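Local coordinates for ferredoxin (Thermus aquaticus, PDB 1H98), which shuttles electrons in many metabolic reactions, using one [3Fe-4S] and one [4Fe-4S] cluster, at residues A[1-5]-A[31-35]. Numbering follows the deposited sequence.
Sequences PHVIC and QFYIH. With SF4 (iron/sulfur cluster), chain B; F3S (Fe3-s4 cluster), chain C.
Both iron-sulfur pockets of this seven-iron ferredoxin share the wall built here, where extended strands 2-4 and 32-34 run antiparallel (166°, axes 5.7 Å apart) without pairing into a sheet. Val-3 lies across from Ile-34 and Ile-4 from Tyr-33, CA atoms 6.0 and 5.6 Å apart. Val-3 and Tyr-33 point away; Ile-4 and Ile-34, both mt, point inward and fill the gap: CG1 meets CG1 at 3.8 Å, and Ile-4 CD1 sits 3.9 Å from Phe-32 CB. In the pseudo-twofold bacterial ferredoxin fold, each strand belongs to a separate two-stranded antiparallel sheet, with 54-56 and 25-27 respectively. Ile-4 CG2 reaches S3 of the [3Fe-4S] cluster at 3.8 Å; Ile-34 CD1 reaches S4 of the [4Fe-4S] cluster at 3.7 Å. The His-2 ring lays a face over S2 of the latter, its ND1 hydrogen-bonded to Asp-41. Gln-31, its OE1 held by Lys-70, donates from NE2 across to Ile-4 O (3.1 Å) and to Phe-32 O (3.0 Å) in its own segment; one water donates to His-2 O (2.9 Å) and Ile-34 O (2.8 Å). Asn-71 hydrogen-bonds Ile-4 O and Ile-34 N.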
loop_
_atom_site.group_PDB
_atom_site.type_symbol
_atom_site.label_atom_id
_atom_site.label_comp_id
_atom_site.label_asym_id
_atom_site.label_seq_id
_atom_site.Cartn_x
_atom_site.Cartn_y
_atom_site.Cartn_z
ATOM N N PRO A 1 -5.230 -8.703 1.548
ATOM C CA PRO A 1 -4.062 -7.786 1.571
ATOM C C PRO A 1 -4.480 -6.315 1.678
ATOM O O PRO A 1 -5.668 -6.006 1.570
ATOM C CB PRO A 1 -3.273 -8.036 0.288
ATOM C CG PRO A 1 -4.261 -8.847 -0.552
ATOM C CD PRO A 1 -5.062 -9.658 0.440
ATOM N N HIS A 2 -3.533 -5.447 2.039
ATOM C CA HIS A 2 -3.785 -4.007 2.115
ATOM C C HIS A 2 -3.232 -3.431 0.811
ATOM O O HIS A 2 -2.376 -4.051 0.175
ATOM C CB HIS A 2 -3.113 -3.379 3.337
ATOM C CG HIS A 2 -3.924 -3.490 4.593
ATOM N ND1 HIS A 2 -4.444 -4.685 5.042
ATOM C CD2 HIS A 2 -4.310 -2.552 5.490
ATOM C CE1 HIS A 2 -5.118 -4.481 6.160
ATOM N NE2 HIS A 2 -5.052 -3.193 6.453
ATOM N N VAL A 3 -3.720 -2.267 0.406
ATOM C CA VAL A 3 -3.314 -1.660 -0.856
ATOM C C VAL A 3 -2.954 -0.186 -0.704
ATOM O O VAL A 3 -3.656 0.550 -0.018
ATOM C CB VAL A 3 -4.481 -1.784 -1.890
ATOM C CG1 VAL A 3 -4.099 -1.161 -3.226
ATOM C CG2 VAL A 3 -4.878 -3.260 -2.079
ATOM N N ILE A 4 -1.846 0.234 -1.316
ATOM C CA ILE A 4 -1.440 1.638 -1.264
ATOM C C ILE A 4 -2.081 2.320 -2.472
ATOM O O ILE A 4 -1.842 1.934 -3.626
ATOM C CB ILE A 4 0.108 1.817 -1.295
ATOM C CG1 ILE A 4 0.725 1.254 -0.008
ATOM C CG2 ILE A 4 0.461 3.292 -1.470
ATOM C CD1 ILE A 4 2.233 1.363 0.070
ATOM N N CYS A 5 -2.915 3.314 -2.202
ATOM C CA CYS A 5 -3.622 4.014 -3.259
ATOM C C CYS A 5 -3.008 5.343 -3.690
ATOM O O CYS A 5 -1.899 5.702 -3.282
ATOM C CB CYS A 5 -5.100 4.160 -2.879
ATOM S SG CYS A 5 -5.908 2.561 -2.530
ATOM N N GLN A 31 5.303 5.530 -6.429
ATOM C CA GLN A 31 4.666 5.275 -5.140
ATOM C C GLN A 31 5.227 3.978 -4.573
ATOM O O GLN A 31 5.922 3.236 -5.273
ATOM C CB GLN A 31 3.145 5.115 -5.310
ATOM C CG GLN A 31 2.718 3.892 -6.139
ATOM C CD GLN A 31 1.219 3.603 -6.054
ATOM O OE1 GLN A 31 0.442 4.017 -6.910
ATOM N NE2 GLN A 31 0.815 2.877 -5.021
ATOM N N PHE A 32 4.993 3.744 -3.288
ATOM C CA PHE A 32 5.411 2.493 -2.670
ATOM C C PHE A 32 4.224 1.554 -2.892
ATOM O O PHE A 32 3.136 2.005 -3.256
ATOM C CB PHE A 32 5.704 2.680 -1.181
ATOM C CG PHE A 32 7.148 2.972 -0.886
ATOM C CD1 PHE A 32 7.725 4.179 -1.273
ATOM C CD2 PHE A 32 7.947 2.020 -0.268
ATOM C CE1 PHE A 32 9.087 4.430 -1.053
ATOM C CE2 PHE A 32 9.311 2.260 -0.045
ATOM C CZ PHE A 32 9.877 3.468 -0.441
ATOM N N TYR A 33 4.439 0.253 -2.761
ATOM C CA TYR A 33 3.353 -0.692 -2.960
ATOM C C TYR A 33 3.474 -1.800 -1.939
ATOM O O TYR A 33 4.545 -2.003 -1.359
ATOM C CB TYR A 33 3.384 -1.264 -4.383
ATOM C CG TYR A 33 4.570 -2.157 -4.662
ATOM C CD1 TYR A 33 4.489 -3.534 -4.456
ATOM C CD2 TYR A 33 5.775 -1.627 -5.122
ATOM C CE1 TYR A 33 5.576 -4.359 -4.694
ATOM C CE2 TYR A 33 6.869 -2.445 -5.366
ATOM C CZ TYR A 33 6.764 -3.808 -5.150
ATOM O OH TYR A 33 7.851 -4.623 -5.390
ATOM N N ILE A 34 2.365 -2.490 -1.702
ATOM C CA ILE A 34 2.317 -3.594 -0.755
ATOM C C ILE A 34 2.278 -4.906 -1.530
ATOM O O ILE A 34 1.442 -5.082 -2.424
ATOM C CB ILE A 34 1.069 -3.481 0.164
ATOM C CG1 ILE A 34 1.253 -2.320 1.153
ATOM C CG2 ILE A 34 0.834 -4.786 0.914
ATOM C CD1 ILE A 34 0.002 -1.963 1.943
ATOM N N HIS A 35 3.208 -5.812 -1.234
ATOM C CA HIS A 35 3.217 -7.099 -1.914
ATOM C C HIS A 35 2.055 -7.926 -1.350
ATOM O O HIS A 35 2.080 -8.341 -0.193
ATOM C CB HIS A 35 4.547 -7.813 -1.710
ATOM C CG HIS A 35 4.734 -8.979 -2.622
ATOM N ND1 HIS A 35 5.776 -9.061 -3.519
ATOM C CD2 HIS A 35 3.996 -10.102 -2.797
ATOM C CE1 HIS A 35 5.672 -10.186 -4.209
ATOM N NE2 HIS A 35 4.600 -10.834 -3.789
HETATM FE FE1 SF4 B . 0.275 -5.747 5.354
HETATM FE FE2 SF4 B . 2.604 -4.742 6.489
HETATM FE FE3 SF4 B . 0.342 -3.157 6.332
HETATM FE FE4 SF4 B . 0.465 -5.286 8.085
HETATM S S1 SF4 B . 1.767 -3.364 8.153
HETATM S S2 SF4 B . -1.336 -4.712 6.651
HETATM S S3 SF4 B . 1.663 -6.827 6.870
HETATM S S4 SF4 B . 1.578 -4.006 4.535
HETATM FE FE1 F3S C . 3.764 4.790 2.949
HETATM FE FE3 F3S C . 3.207 6.210 0.604
HETATM FE FE4 F3S C . 1.907 6.810 2.975
HETATM S S1 F3S C . 5.272 5.516 1.350
HETATM S S2 F3S C . 3.528 6.390 4.571
HETATM S S3 F3S C . 1.748 4.804 1.790
HETATM S S4 F3S C . 2.775 8.300 1.455
HETATM O O HOH W 1 -1.389 -4.992 -2.434
#